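Local coordinates for PR domain zinc finger protein 2 (Homo sapiens, PDB 2QPW) that trimethylates histone H3 at the H3K9 site with S-adenosylmethionine through its PR (SET-like) domain, and may also act as a DNA-binding transcription factor, at residues E30-P35 and W46-I51; S36-T41 and G134-V139; K40-V45 and Y102-C107. All coordinates share one frame; numbering follows the deposited sequence.

Contact 1. Residues E30-P35 and W46-I51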
ATOM      1  N   GLU A  30      13.244  -8.074  -2.913  1.00 18.87           N
ATOM      2  CA  GLU A  30      12.615  -7.523  -4.161  1.00 19.79           C
ATOM      3  C   GLU A  30      12.210  -6.071  -4.092  1.00 17.68           C
ATOM      4  O   GLU A  30      11.899  -5.471  -5.140  1.00 17.41           O
ATOM      5  CB  GLU A  30      11.240  -8.218  -4.452  1.00 21.01           C
ATOM      6  CG  GLU A  30      11.224  -9.662  -4.622  1.00 27.16           C
ATOM      7  CD  GLU A  30      11.084 -10.360  -3.303  1.00 28.95           C
ATOM      8  OE1 GLU A  30       9.957 -10.759  -2.962  1.00 36.44           O
ATOM      9  OE2 GLU A  30      12.077 -10.476  -2.593  1.00 29.83           O
ATOM     10  N   VAL A  31      12.103  -5.528  -2.872  1.00 16.52           N
ATOM     11  CA  VAL A  31      11.622  -4.151  -2.693  1.00 16.89           C
ATOM     12  C   VAL A  31      12.508  -3.287  -1.785  1.00 17.17           C
ATOM     13  O   VAL A  31      13.306  -3.823  -0.967  1.00 17.31           O
ATOM     14  CB  VAL A  31      10.119  -4.112  -2.149  1.00 15.85           C
ATOM     15  CG1 VAL A  31       9.216  -4.961  -3.052  1.00 17.95           C
ATOM     16  CG2 VAL A  31      10.038  -4.587  -0.693  1.00 17.66           C
ATOM     17  N   ARG A  32      12.377  -1.963  -1.929  1.00 17.28           N
ATOM     18  CA  ARG A  32      13.045  -0.999  -1.023  1.00 17.75           C
ATOM     19  C   ARG A  32      12.121   0.186  -0.781  1.00 17.92           C
ATOM     20  O   ARG A  32      11.240   0.470  -1.613  1.00 17.90           O
ATOM     21  CB  ARG A  32      14.372  -0.484  -1.640  1.00 18.54           C
ATOM     22  CG  ARG A  32      14.205   0.449  -2.848  1.00 19.63           C
ATOM     23  CD  ARG A  32      15.549   1.160  -3.194  1.00 22.48           C
ATOM     24  NE  ARG A  32      16.547   0.187  -3.664  1.00 30.32           N
ATOM     25  CZ  ARG A  32      17.584  -0.251  -2.944  1.00 33.76           C
ATOM     26  NH1 ARG A  32      17.800   0.200  -1.704  1.00 34.83           N
ATOM     27  NH2 ARG A  32      18.415  -1.140  -3.463  1.00 33.04           N
ATOM     28  N   LEU A  33      12.324   0.888   0.338  1.00 18.22           N
ATOM     29  CA  LEU A  33      11.599   2.156   0.608  1.00 19.09           C
ATOM     30  C   LEU A  33      12.373   3.367   0.080  1.00 20.15           C
ATOM     31  O   LEU A  33      13.607   3.448   0.263  1.00 20.45           O
ATOM     32  CB  LEU A  33      11.355   2.321   2.126  1.00 20.13           C
ATOM     33  CG  LEU A  33      10.554   1.209   2.821  1.00 21.48           C
ATOM     34  CD1 LEU A  33      10.201   1.681   4.231  1.00 24.67           C
ATOM     35  CD2 LEU A  33       9.268   0.879   2.064  1.00 24.26           C
ATOM     36  N   PHE A  34      11.668   4.309  -0.557  1.00 19.29           N
ATOM     37  CA  PHE A  34      12.299   5.465  -1.187  1.00 20.27           C
ATOM     38  C   PHE A  34      11.195   6.457  -1.504  1.00 19.71           C
ATOM     39  O   PHE A  34      10.068   6.028  -1.774  1.00 19.61           O
ATOM     40  CB  PHE A  34      13.048   5.045  -2.490  1.00 20.61           C
ATOM     41  CG  PHE A  34      14.094   6.039  -2.928  1.00 24.10           C
ATOM     42  CD1 PHE A  34      15.278   6.178  -2.214  1.00 26.13           C
ATOM     43  CD2 PHE A  34      13.852   6.882  -4.002  1.00 29.24           C
ATOM     44  CE1 PHE A  34      16.219   7.124  -2.579  1.00 29.05           C
ATOM     45  CE2 PHE A  34      14.806   7.828  -4.391  1.00 30.21           C
ATOM     46  CZ  PHE A  34      15.978   7.947  -3.668  1.00 28.99           C
ATOM     47  N   PRO A  35      11.480   7.797  -1.451  1.00 19.69           N
ATOM     48  CA  PRO A  35      10.406   8.759  -1.800  1.00 18.58           C
ATOM     49  C   PRO A  35       9.531   8.373  -3.026  1.00 18.90           C
ATOM     50  O   PRO A  35      10.068   7.922  -4.060  1.00 18.94           O
ATOM     51  CB  PRO A  35      11.192  10.067  -2.040  1.00 19.47           C
ATOM     52  CG  PRO A  35      12.316   9.976  -1.074  1.00 20.20           C
ATOM     53  CD  PRO A  35      12.714   8.497  -1.023  1.00 20.30           C
ATOM     54  N   TRP A  46       9.529   0.552  -4.029  1.00 14.93           N
ATOM     55  CA  TRP A  46      10.105   0.385  -5.385  1.00 16.04           C
ATOM     56  C   TRP A  46      10.707  -0.988  -5.589  1.00 16.23           C
ATOM     57  O   TRP A  46      11.285  -1.563  -4.667  1.00 17.76           O
ATOM     58  CB  TRP A  46      11.207   1.432  -5.654  1.00 17.14           C
ATOM     59  CG  TRP A  46      10.734   2.851  -5.588  1.00 15.83           C
ATOM     60  CD1 TRP A  46      10.470   3.559  -4.470  1.00 16.71           C
ATOM     61  CD2 TRP A  46      10.513   3.742  -6.696  1.00 17.86           C
ATOM     62  NE1 TRP A  46      10.067   4.846  -4.789  1.00 18.49           N
ATOM     63  CE2 TRP A  46      10.079   4.982  -6.153  1.00 19.12           C
ATOM     64  CE3 TRP A  46      10.594   3.601  -8.093  1.00 18.25           C
ATOM     65  CZ2 TRP A  46       9.753   6.110  -6.965  1.00 19.96           C
ATOM     66  CZ3 TRP A  46      10.278   4.730  -8.919  1.00 17.59           C
ATOM     67  CH2 TRP A  46       9.839   5.956  -8.333  1.00 19.17           C
ATOM     68  N   ALA A  47      10.598  -1.525  -6.793  1.00 14.96           N
ATOM     69  CA  ALA A  47      11.210  -2.847  -7.084  1.00 15.18           C
ATOM     70  C   ALA A  47      12.724  -2.686  -7.223  1.00 15.96           C
ATOM     71  O   ALA A  47      13.194  -1.672  -7.778  1.00 16.84           O
ATOM     72  CB  ALA A  47      10.621  -3.420  -8.368  1.00 15.22           C
ATOM     73  N   THR A  48      13.469  -3.654  -6.690  1.00 17.60           N
ATOM     74  CA  THR A  48      14.955  -3.629  -6.784  1.00 18.66           C
ATOM     75  C   THR A  48      15.476  -4.598  -7.851  1.00 18.99           C
ATOM     76  O   THR A  48      16.689  -4.584  -8.218  1.00 20.04           O
ATOM     77  CB  THR A  48      15.618  -4.037  -5.440  1.00 17.13           C
ATOM     78  OG1 THR A  48      15.258  -5.388  -5.132  1.00 20.70           O
ATOM     79  CG2 THR A  48      15.235  -3.083  -4.297  1.00 17.92           C
ATOM     80  N   LYS A  49      14.588  -5.461  -8.318  1.00 20.10           N
ATOM     81  CA  LYS A  49      14.909  -6.538  -9.258  1.00 21.98           C
ATOM     82  C   LYS A  49      13.599  -6.990  -9.926  1.00 21.81           C
ATOM     83  O   LYS A  49      12.513  -6.577  -9.477  1.00 20.97           O
ATOM     84  CB  LYS A  49      15.574  -7.691  -8.496  1.00 22.32           C
ATOM     85  CG  LYS A  49      14.716  -8.462  -7.517  1.00 24.00           C
ATOM     86  CD  LYS A  49      15.578  -9.485  -6.725  1.00 27.00           C
ATOM     87  CE  LYS A  49      15.796 -10.739  -7.559  1.00 33.92           C
ATOM     88  NZ  LYS A  49      16.383 -11.916  -6.831  1.00 37.88           N
ATOM     89  N   PRO A  50      13.674  -7.800 -11.007  1.00 21.07           N
ATOM     90  CA  PRO A  50      12.411  -8.230 -11.664  1.00 20.95           C
ATOM     91  C   PRO A  50      11.493  -9.014 -10.712  1.00 20.61           C
ATOM     92  O   PRO A  50      11.959  -9.911  -9.974  1.00 21.62           O
ATOM     93  CB  PRO A  50      12.893  -9.153 -12.808  1.00 21.76           C
ATOM     94  CG  PRO A  50      14.306  -8.724 -13.066  1.00 22.64           C
ATOM     95  CD  PRO A  50      14.866  -8.333 -11.707  1.00 21.68           C
ATOM     96  N   ILE A  51      10.209  -8.660 -10.730  1.00 20.50           N
ATOM     97  CA  ILE A  51       9.173  -9.354  -9.914  1.00 19.03           C
ATOM     98  C   ILE A  51       8.180  -9.978 -10.912  1.00 20.20           C
ATOM     99  O   ILE A  51       7.632  -9.275 -11.760  1.00 19.85           O
ATOM    100  CB  ILE A  51       8.432  -8.362  -8.934  1.00 19.54           C
ATOM    101  CG1 ILE A  51       9.439  -7.575  -8.051  1.00 17.21           C
ATOM    102  CG2 ILE A  51       7.424  -9.153  -8.021  1.00 18.92           C
ATOM    103  CD1 ILE A  51       8.808  -6.503  -7.110  1.00 16.92           C
TER
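Trp46 holds its CG anti to the carbonyl carbon (chi1 -61°) while Phe34 sets its own anti to the backbone N (chi1 -160°), and from these positions the two rings meet as a T-shaped (edge-to-face) pair. The phenyl offers its edge to the face of the indole five-membered ring, with centroids 6.0 Å apart and planes inclined at 79°. Nearer the backbone, Phe34 CB touches Trp46 CD1 at 3.6 Å. The indole N-H is shared between two successive carbonyls: Trp46 NE1 bonds Phe34 O at 3.2 Å, an oxygen close to the indole plane, and a weak second bond runs to Pro35 O. Together they probably restrain the indole's rotation. Further along, Arg32 and Trp46 form a hydrogen-bonded antiparallel pair, with Trp46 N donating to Arg32 O at 3.0 Å, and Val31 and Ala47 follow as a non-hydrogen-bonded pair. Beyond them Thr48 N donates to Glu30 O at 2.9 Å. Thr48 CG2 lies 3.6 Å from Arg32 NE, whereas its OG1 turns to Glu29 O. At the far end Ile51 CD1 rests 4.0 Å from Glu30 CB. The ladder, to which the indole adds its bonds at Phe34 and Pro35, is that of an antiparallel beta hairpin, strands 31-35 and 43-47, in the PR domain, a variant of the SET fold.

Contact 2. Residues S36-T41 and G134-V139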
ATOM      1  N   SER A  36       8.206   8.523  -2.912  1.00 17.09           N
ATOM      2  CA  SER A  36       7.273   8.142  -3.986  1.00 18.49           C
ATOM      3  C   SER A  36       7.408   9.114  -5.160  1.00 18.78           C
ATOM      4  O   SER A  36       7.654  10.278  -4.921  1.00 21.18           O
ATOM      5  CB  SER A  36       5.827   8.227  -3.486  1.00 16.81           C
ATOM      6  OG  SER A  36       4.930   7.818  -4.516  1.00 18.22           O
ATOM      7  N   ALA A  37       7.304   8.645  -6.395  1.00 19.07           N
ATOM      8  CA  ALA A  37       7.272   9.581  -7.551  1.00 19.64           C
ATOM      9  C   ALA A  37       5.864  10.146  -7.753  1.00 19.90           C
ATOM     10  O   ALA A  37       5.689  11.262  -8.299  1.00 20.45           O
ATOM     11  CB  ALA A  37       7.752   8.864  -8.838  1.00 19.82           C
ATOM     12  N   VAL A  38       4.854   9.374  -7.354  1.00 19.54           N
ATOM     13  CA  VAL A  38       3.443   9.844  -7.384  1.00 20.30           C
ATOM     14  C   VAL A  38       3.184  11.037  -6.420  1.00 20.45           C
ATOM     15  O   VAL A  38       2.480  11.970  -6.783  1.00 21.35           O
ATOM     16  CB  VAL A  38       2.440   8.663  -7.160  1.00 20.33           C
ATOM     17  CG1 VAL A  38       1.027   9.148  -7.136  1.00 23.20           C
ATOM     18  CG2 VAL A  38       2.573   7.636  -8.284  1.00 20.78           C
ATOM     19  N   ASP A  39       3.781  11.013  -5.219  1.00 20.75           N
ATOM     20  CA  ASP A  39       3.717  12.091  -4.226  1.00 20.15           C
ATOM     21  C   ASP A  39       5.072  12.128  -3.514  1.00 20.15           C
ATOM     22  O   ASP A  39       5.329  11.367  -2.585  1.00 18.46           O
ATOM     23  CB  ASP A  39       2.558  11.883  -3.235  1.00 20.91           C
ATOM     24  CG  ASP A  39       2.488  12.972  -2.157  1.00 22.84           C
ATOM     25  OD1 ASP A  39       3.333  13.901  -2.155  1.00 24.71           O
ATOM     26  OD2 ASP A  39       1.582  12.903  -1.296  1.00 24.72           O
ATOM     27  N   LYS A  40       5.975  12.994  -3.989  1.00 20.43           N
ATOM     28  CA  LYS A  40       7.330  12.974  -3.445  1.00 20.82           C
ATOM     29  C   LYS A  40       7.408  13.501  -2.014  1.00 19.58           C
ATOM     30  O   LYS A  40       8.472  13.435  -1.435  1.00 19.33           O
ATOM     31  CB  LYS A  40       8.341  13.679  -4.354  1.00 22.79           C
ATOM     32  CG  LYS A  40       7.918  15.014  -4.838  1.00 24.58           C
ATOM     33  CD  LYS A  40       9.036  15.667  -5.717  1.00 24.43           C
ATOM     34  CE  LYS A  40       9.073  15.160  -7.165  1.00 26.36           C
ATOM     35  NZ  LYS A  40       7.862  15.475  -7.954  1.00 29.20           N
ATOM     36  N   THR A  41       6.293  13.975  -1.449  1.00 19.23           N
ATOM     37  CA  THR A  41       6.272  14.423  -0.023  1.00 19.83           C
ATOM     38  C   THR A  41       6.080  13.236   0.939  1.00 20.45           C
ATOM     39  O   THR A  41       6.124  13.406   2.189  1.00 20.86           O
ATOM     40  CB  THR A  41       5.198  15.519   0.267  1.00 21.91           C
ATOM     41  OG1 THR A  41       3.885  14.939   0.236  1.00 22.34           O
ATOM     42  CG2 THR A  41       5.322  16.689  -0.735  1.00 20.93           C
ATOM     43  N   GLY A 134      13.518  -0.555 -10.539  1.00 19.24           N
ATOM     44  CA  GLY A 134      13.335   0.904 -10.653  1.00 20.22           C
ATOM     45  C   GLY A 134      11.903   1.403 -10.897  1.00 19.81           C
ATOM     46  O   GLY A 134      11.695   2.615 -11.072  1.00 19.95           O
ATOM     47  N   GLU A 135      10.912   0.491 -10.933  1.00 20.12           N
ATOM     48  CA  GLU A 135       9.483   0.893 -11.068  1.00 19.63           C
ATOM     49  C   GLU A 135       8.803   0.947  -9.686  1.00 17.14           C
ATOM     50  O   GLU A 135       9.089   0.118  -8.811  1.00 16.79           O
ATOM     51  CB  GLU A 135       8.670  -0.029 -12.028  1.00 19.99           C
ATOM     52  CG  GLU A 135       9.143   0.036 -13.511  1.00 24.47           C
ATOM     53  CD  GLU A 135       8.329  -0.826 -14.506  1.00 26.67           C
ATOM     54  OE1 GLU A 135       7.651  -1.824 -14.114  1.00 27.81           O
ATOM     55  OE2 GLU A 135       8.416  -0.508 -15.732  1.00 34.29           O
ATOM     56  N   GLU A 136       7.895   1.903  -9.518  1.00 16.16           N
ATOM     57  CA  GLU A 136       7.164   2.082  -8.225  1.00 16.13           C
ATOM     58  C   GLU A 136       6.032   1.059  -8.118  1.00 14.83           C
ATOM     59  O   GLU A 136       5.301   0.834  -9.101  1.00 15.79           O
ATOM     60  CB  GLU A 136       6.599   3.523  -8.082  1.00 16.54           C
ATOM     61  CG  GLU A 136       5.940   3.775  -6.697  1.00 16.38           C
ATOM     62  CD  GLU A 136       5.667   5.244  -6.350  1.00 17.74           C
ATOM     63  OE1 GLU A 136       5.804   6.134  -7.234  1.00 18.02           O
ATOM     64  OE2 GLU A 136       5.286   5.525  -5.175  1.00 16.96           O
ATOM     65  N   LEU A 137       5.896   0.448  -6.932  1.00 13.75           N
ATOM     66  CA  LEU A 137       4.746  -0.419  -6.633  1.00 13.55           C
ATOM     67  C   LEU A 137       3.533   0.463  -6.303  1.00 13.16           C
ATOM     68  O   LEU A 137       3.626   1.333  -5.430  1.00 12.85           O
ATOM     69  CB  LEU A 137       5.033  -1.371  -5.456  1.00 13.74           C
ATOM     70  CG  LEU A 137       5.698  -2.730  -5.747  1.00 14.01           C
ATOM     71  CD1 LEU A 137       7.034  -2.518  -6.429  1.00 14.85           C
ATOM     72  CD2 LEU A 137       5.856  -3.562  -4.392  1.00 13.56           C
ATOM     73  N   LEU A 138       2.426   0.219  -7.010  1.00 14.23           N
ATOM     74  CA  LEU A 138       1.168   1.011  -6.868  1.00 13.14           C
ATOM     75  C   LEU A 138      -0.055   0.103  -6.803  1.00 14.12           C
ATOM     76  O   LEU A 138      -0.313  -0.694  -7.699  1.00 14.43           O
ATOM     77  CB  LEU A 138       0.984   1.989  -8.040  1.00 14.32           C
ATOM     78  CG  LEU A 138       2.063   3.052  -8.174  1.00 13.27           C
ATOM     79  CD1 LEU A 138       1.857   3.908  -9.462  1.00 17.32           C
ATOM     80  CD2 LEU A 138       2.135   4.015  -6.950  1.00 13.38           C
ATOM     81  N   VAL A 139      -0.821   0.250  -5.735  1.00 13.05           N
ATOM     82  CA  VAL A 139      -2.022  -0.604  -5.530  1.00 12.71           C
ATOM     83  C   VAL A 139      -3.279   0.115  -6.019  1.00 13.57           C
ATOM     84  O   VAL A 139      -3.338   1.364  -6.036  1.00 12.88           O
ATOM     85  CB  VAL A 139      -2.140  -1.025  -4.027  1.00 13.04           C
ATOM     86  CG1 VAL A 139      -2.507   0.149  -3.069  1.00 14.19           C
ATOM     87  CG2 VAL A 139      -3.090  -2.252  -3.835  1.00 14.68           C
TER
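Glu136 OE1 is approached by two successive backbone amides, those of Ala37 and Val38. The 36-41 loop that supplies them connects the hairpin strands 31-35 and 43-47 of the PR domain, and 134-139 probably corresponds to the conserved Gly-Glu-Glu-Leu motif near the C-terminal end of SET domains, so one carboxylate ties a hairpin turn to a segment almost a hundred residues later. Ala37 N donates at 3.0 Å to Glu136 OE1, coming from above the carboxylate plane, while the bond from Val38 N is weak. The glutamate can span the gap because its CG stands anti to the backbone N (chi1 -175°) and the chain beyond remains extended. Its other oxygen, OE2, meets Ser36 OG; the modelled separation of 2.4 Å is too short to be taken literally, although a hydrogen bond there is plausible. Ser36 OG has further weak partners in Val38 N, Asp39 N and Asn104 ND2. The amide of Ala37, helped weakly by that of Val38, would be expected to stabilise negative charge on this buried carboxylate. Farther round, an Asx turn helps to shape the loop: Asp39 OD1 accepts from Thr41 N at 3.0 Å and from Thr41 OG1 at 2.7 Å, both donors on the same face of the carboxylate plane. Val38 and Leu138 meet tip to tip, Val38 CG2 3.9 Å from Leu138 CD2.

Contact 3. Residues K40-V45 and Y102-C107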
ATOM      1  N   LYS A  40       5.975  12.994  -3.989  1.00 20.43           N
ATOM      2  CA  LYS A  40       7.330  12.974  -3.445  1.00 20.82           C
ATOM      3  C   LYS A  40       7.408  13.501  -2.014  1.00 19.58           C
ATOM      4  O   LYS A  40       8.472  13.435  -1.435  1.00 19.33           O
ATOM      5  CB  LYS A  40       8.341  13.679  -4.354  1.00 22.79           C
ATOM      6  CG  LYS A  40       7.918  15.014  -4.838  1.00 24.58           C
ATOM      7  CD  LYS A  40       9.036  15.667  -5.717  1.00 24.43           C
ATOM      8  CE  LYS A  40       9.073  15.160  -7.165  1.00 26.36           C
ATOM      9  NZ  LYS A  40       7.862  15.475  -7.954  1.00 29.20           N
ATOM     10  N   THR A  41       6.293  13.975  -1.449  1.00 19.23           N
ATOM     11  CA  THR A  41       6.272  14.423  -0.023  1.00 19.83           C
ATOM     12  C   THR A  41       6.080  13.236   0.939  1.00 20.45           C
ATOM     13  O   THR A  41       6.124  13.406   2.189  1.00 20.86           O
ATOM     14  CB  THR A  41       5.198  15.519   0.267  1.00 21.91           C
ATOM     15  OG1 THR A  41       3.885  14.939   0.236  1.00 22.34           O
ATOM     16  CG2 THR A  41       5.322  16.689  -0.735  1.00 20.93           C
ATOM     17  N   ARG A  42       5.873  12.039   0.361  1.00 19.35           N
ATOM     18  CA  ARG A  42       5.782  10.786   1.159  1.00 19.69           C
ATOM     19  C   ARG A  42       6.700   9.642   0.686  1.00 18.66           C
ATOM     20  O   ARG A  42       7.235   9.671  -0.438  1.00 17.85           O
ATOM     21  CB  ARG A  42       4.318  10.315   1.350  1.00 21.43           C
ATOM     22  CG  ARG A  42       3.520  10.017   0.111  1.00 22.42           C
ATOM     23  CD  ARG A  42       2.208   9.266   0.449  1.00 24.07           C
ATOM     24  NE  ARG A  42       2.509   7.843   0.716  1.00 27.04           N
ATOM     25  CZ  ARG A  42       1.610   6.863   0.836  1.00 29.14           C
ATOM     26  NH1 ARG A  42       2.024   5.619   1.068  1.00 30.07           N
ATOM     27  NH2 ARG A  42       0.321   7.098   0.689  1.00 22.21           N
ATOM     28  N   ILE A  43       6.912   8.653   1.561  1.00 17.85           N
ATOM     29  CA  ILE A  43       7.712   7.490   1.219  1.00 16.40           C
ATOM     30  C   ILE A  43       6.844   6.511   0.450  1.00 17.26           C
ATOM     31  O   ILE A  43       5.654   6.352   0.766  1.00 17.03           O
ATOM     32  CB  ILE A  43       8.352   6.845   2.498  1.00 16.55           C
ATOM     33  CG1 ILE A  43       9.376   7.826   3.124  1.00 15.34           C
ATOM     34  CG2 ILE A  43       8.964   5.496   2.185  1.00 16.96           C
ATOM     35  CD1 ILE A  43      10.526   8.274   2.114  1.00 17.28           C
ATOM     36  N   GLY A  44       7.440   5.882  -0.566  1.00 16.15           N
ATOM     37  CA  GLY A  44       6.788   4.826  -1.366  1.00 14.84           C
ATOM     38  C   GLY A  44       7.683   3.570  -1.432  1.00 15.00           C
ATOM     39  O   GLY A  44       8.677   3.475  -0.708  1.00 15.40           O
ATOM     40  N   VAL A  45       7.268   2.578  -2.241  1.00 13.98           N
ATOM     41  CA  VAL A  45       7.940   1.274  -2.339  1.00 14.82           C
ATOM     42  C   VAL A  45       8.303   1.028  -3.802  1.00 15.08           C
ATOM     43  O   VAL A  45       7.475   1.258  -4.681  1.00 14.76           O
ATOM     44  CB  VAL A  45       6.999   0.117  -1.864  1.00 14.50           C
ATOM     45  CG1 VAL A  45       7.731  -1.207  -1.827  1.00 15.71           C
ATOM     46  CG2 VAL A  45       6.400   0.461  -0.451  1.00 15.09           C
ATOM     47  N   TYR A 102       3.368   1.667   3.183  1.00 12.36           N
ATOM     48  CA  TYR A 102       4.063   2.655   2.331  1.00 14.85           C
ATOM     49  C   TYR A 102       3.800   2.500   0.820  1.00 14.71           C
ATOM     50  O   TYR A 102       4.231   3.364   0.030  1.00 15.63           O
ATOM     51  CB  TYR A 102       5.566   2.606   2.644  1.00 14.63           C
ATOM     52  CG  TYR A 102       5.863   3.088   4.047  1.00 15.96           C
ATOM     53  CD1 TYR A 102       6.060   4.444   4.295  1.00 15.70           C
ATOM     54  CD2 TYR A 102       5.899   2.191   5.148  1.00 15.30           C
ATOM     55  CE1 TYR A 102       6.305   4.932   5.595  1.00 17.64           C
ATOM     56  CE2 TYR A 102       6.123   2.668   6.459  1.00 15.58           C
ATOM     57  CZ  TYR A 102       6.351   4.026   6.665  1.00 17.67           C
ATOM     58  OH  TYR A 102       6.588   4.521   7.915  1.00 17.50           O
ATOM     59  N   VAL A 103       3.128   1.413   0.398  1.00 13.31           N
ATOM     60  CA  VAL A 103       2.726   1.264  -1.031  1.00 12.73           C
ATOM     61  C   VAL A 103       1.642   2.308  -1.373  1.00 12.50           C
ATOM     62  O   VAL A 103       0.495   2.273  -0.837  1.00 12.99           O
ATOM     63  CB  VAL A 103       2.201  -0.159  -1.330  1.00 12.77           C
ATOM     64  CG1 VAL A 103       1.655  -0.288  -2.772  1.00 13.80           C
ATOM     65  CG2 VAL A 103       3.283  -1.224  -1.019  1.00 11.35           C
ATOM     66  N   ASN A 104       2.002   3.255  -2.233  1.00 13.87           N
ATOM     67  CA  ASN A 104       1.065   4.299  -2.631  0.50 13.85           C
ATOM     68  C   ASN A 104      -0.046   3.779  -3.552  1.00 14.61           C
ATOM     69  O   ASN A 104       0.083   2.720  -4.158  1.00 14.88           O
ATOM     70  CB  ASN A 104       1.820   5.469  -3.290  0.50 14.14           C
ATOM     71  CG  ASN A 104       1.114   6.815  -3.110  0.50 13.49           C
ATOM     72  OD1 ASN A 104       0.010   6.898  -2.542  0.50 13.16           O
ATOM     73  ND2 ASN A 104       1.745   7.886  -3.625  0.50 14.26           N
ATOM     74  N   TRP A 105      -1.147   4.546  -3.669  1.00 14.92           N
ATOM     75  CA  TRP A 105      -2.268   4.175  -4.528  1.00 15.73           C
ATOM     76  C   TRP A 105      -2.074   4.765  -5.944  1.00 16.01           C
ATOM     77  O   TRP A 105      -1.656   5.927  -6.101  1.00 16.34           O
ATOM     78  CB  TRP A 105      -3.564   4.753  -3.950  1.00 16.86           C
ATOM     79  CG  TRP A 105      -4.060   4.085  -2.726  1.00 16.80           C
ATOM     80  CD1 TRP A 105      -3.600   4.260  -1.433  1.00 19.43           C
ATOM     81  CD2 TRP A 105      -5.105   3.115  -2.653  1.00 15.43           C
ATOM     82  NE1 TRP A 105      -4.314   3.461  -0.569  1.00 20.96           N
ATOM     83  CE2 TRP A 105      -5.243   2.750  -1.290  1.00 19.82           C
ATOM     84  CE3 TRP A 105      -5.962   2.539  -3.602  1.00 17.71           C
ATOM     85  CZ2 TRP A 105      -6.227   1.847  -0.852  1.00 20.36           C
ATOM     86  CZ3 TRP A 105      -6.942   1.654  -3.164  1.00 19.31           C
ATOM     87  CH2 TRP A 105      -7.038   1.290  -1.811  1.00 17.33           C
ATOM     88  N   ALA A 106      -2.418   3.968  -6.960  1.00 15.90           N
ATOM     89  CA  ALA A 106      -2.487   4.434  -8.329  1.00 18.40           C
ATOM     90  C   ALA A 106      -3.612   5.464  -8.443  1.00 20.77           C
ATOM     91  O   ALA A 106      -4.580   5.393  -7.691  1.00 21.30           O
ATOM     92  CB  ALA A 106      -2.737   3.262  -9.238  1.00 18.16           C
ATOM     93  N   CYS A 107      -3.438   6.454  -9.331  1.00 23.46           N
ATOM     94  CA  CYS A 107      -4.472   7.473  -9.592  0.70 25.66           C
ATOM     95  C   CYS A 107      -5.453   6.941 -10.583  1.00 25.74           C
ATOM     96  O   CYS A 107      -5.082   6.718 -11.764  1.00 28.09           O
ATOM     97  CB  CYS A 107      -3.850   8.745 -10.179  0.70 25.67           C
ATOM     98  SG  CYS A 107      -2.941   9.614  -8.994  0.70 31.67           S
TER
HETATM   99  O   HOH W   1      -0.581   4.268   0.922  1.00 25.28           O
HETATM  100  O   HOH W   2       4.618   3.185  -3.649  1.00 15.20           O
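Val45 CG2 presses against the backbone between Tyr102 and Val103, 3.5 Å from Val103 N, and touches Val103 CG2 at 3.6 Å. CG2 takes this place because it stands anti to the carbonyl carbon of its own residue. One residue earlier, Gly44 brings its bare CA to Tyr102 O in a CA-H...O contact of 3.3 Å that is nearly straight, at 161°. Ile43 CG2 approaches the tyrosine ring obliquely, 3.7 Å from Tyr102 CD1. The same carbonyl oxygen of Tyr102 also receives a weak bond from Arg42 NH1. In sequence and position, 102-107 probably corresponds to the Phe-Ile-Asn-His-x-Cys part of a SET motif (here Tyr-Val-Asn-Trp-Ala-Cys), one of the two motifs that make up the pseudoknot-like core of SET domains; here it lies against strand 43-47. Around this first shell, two waters sit between the segments. Water 1 accepts from Arg42 NH1 at 2.9 Å and lies near Val103 O, while water 2 accepts from both Val45 N and Asn104 N, at 3.1 Å from the former. Arg42 NE makes a weak bond to Ile43 O, and the side chain also touches Glu14 and Tyr75. Asn104 has two conformers; in one of them OD1 lies over a face of the guanidinium and accepts from Trp105 N, a placement that is doubtful to that extent. Farther out, Leu33 covers Ile43 and Val45, and Val139 lies against Val103.

Overall arrangement
The three contacts illustrate how a compact beta domain is tied together by segments distant in sequence. Their first partners and 46-51 form one unbroken run from 30 to 51, contacts 2 and 3 sharing Lys40 and Thr41; 102-107 and 134-139 follow much later. Contact 1 pairs the hairpin strands, whereas contacts 2 and 3 attach the hairpin's loop and second strand to the chain leading into strands 138-139 and 104-119, neighbours in the mixed sheet. The centres of contacts 2 and 3 lie about 5 Å apart. Backbone bonds between Ala47 and both Gly134 and Glu135, Leu137 and Val45, and Phe34 and Gly44 join them into one unit of the methyltransferase domain, buried at contacts 2 and 3 and partly exposed at contact 1.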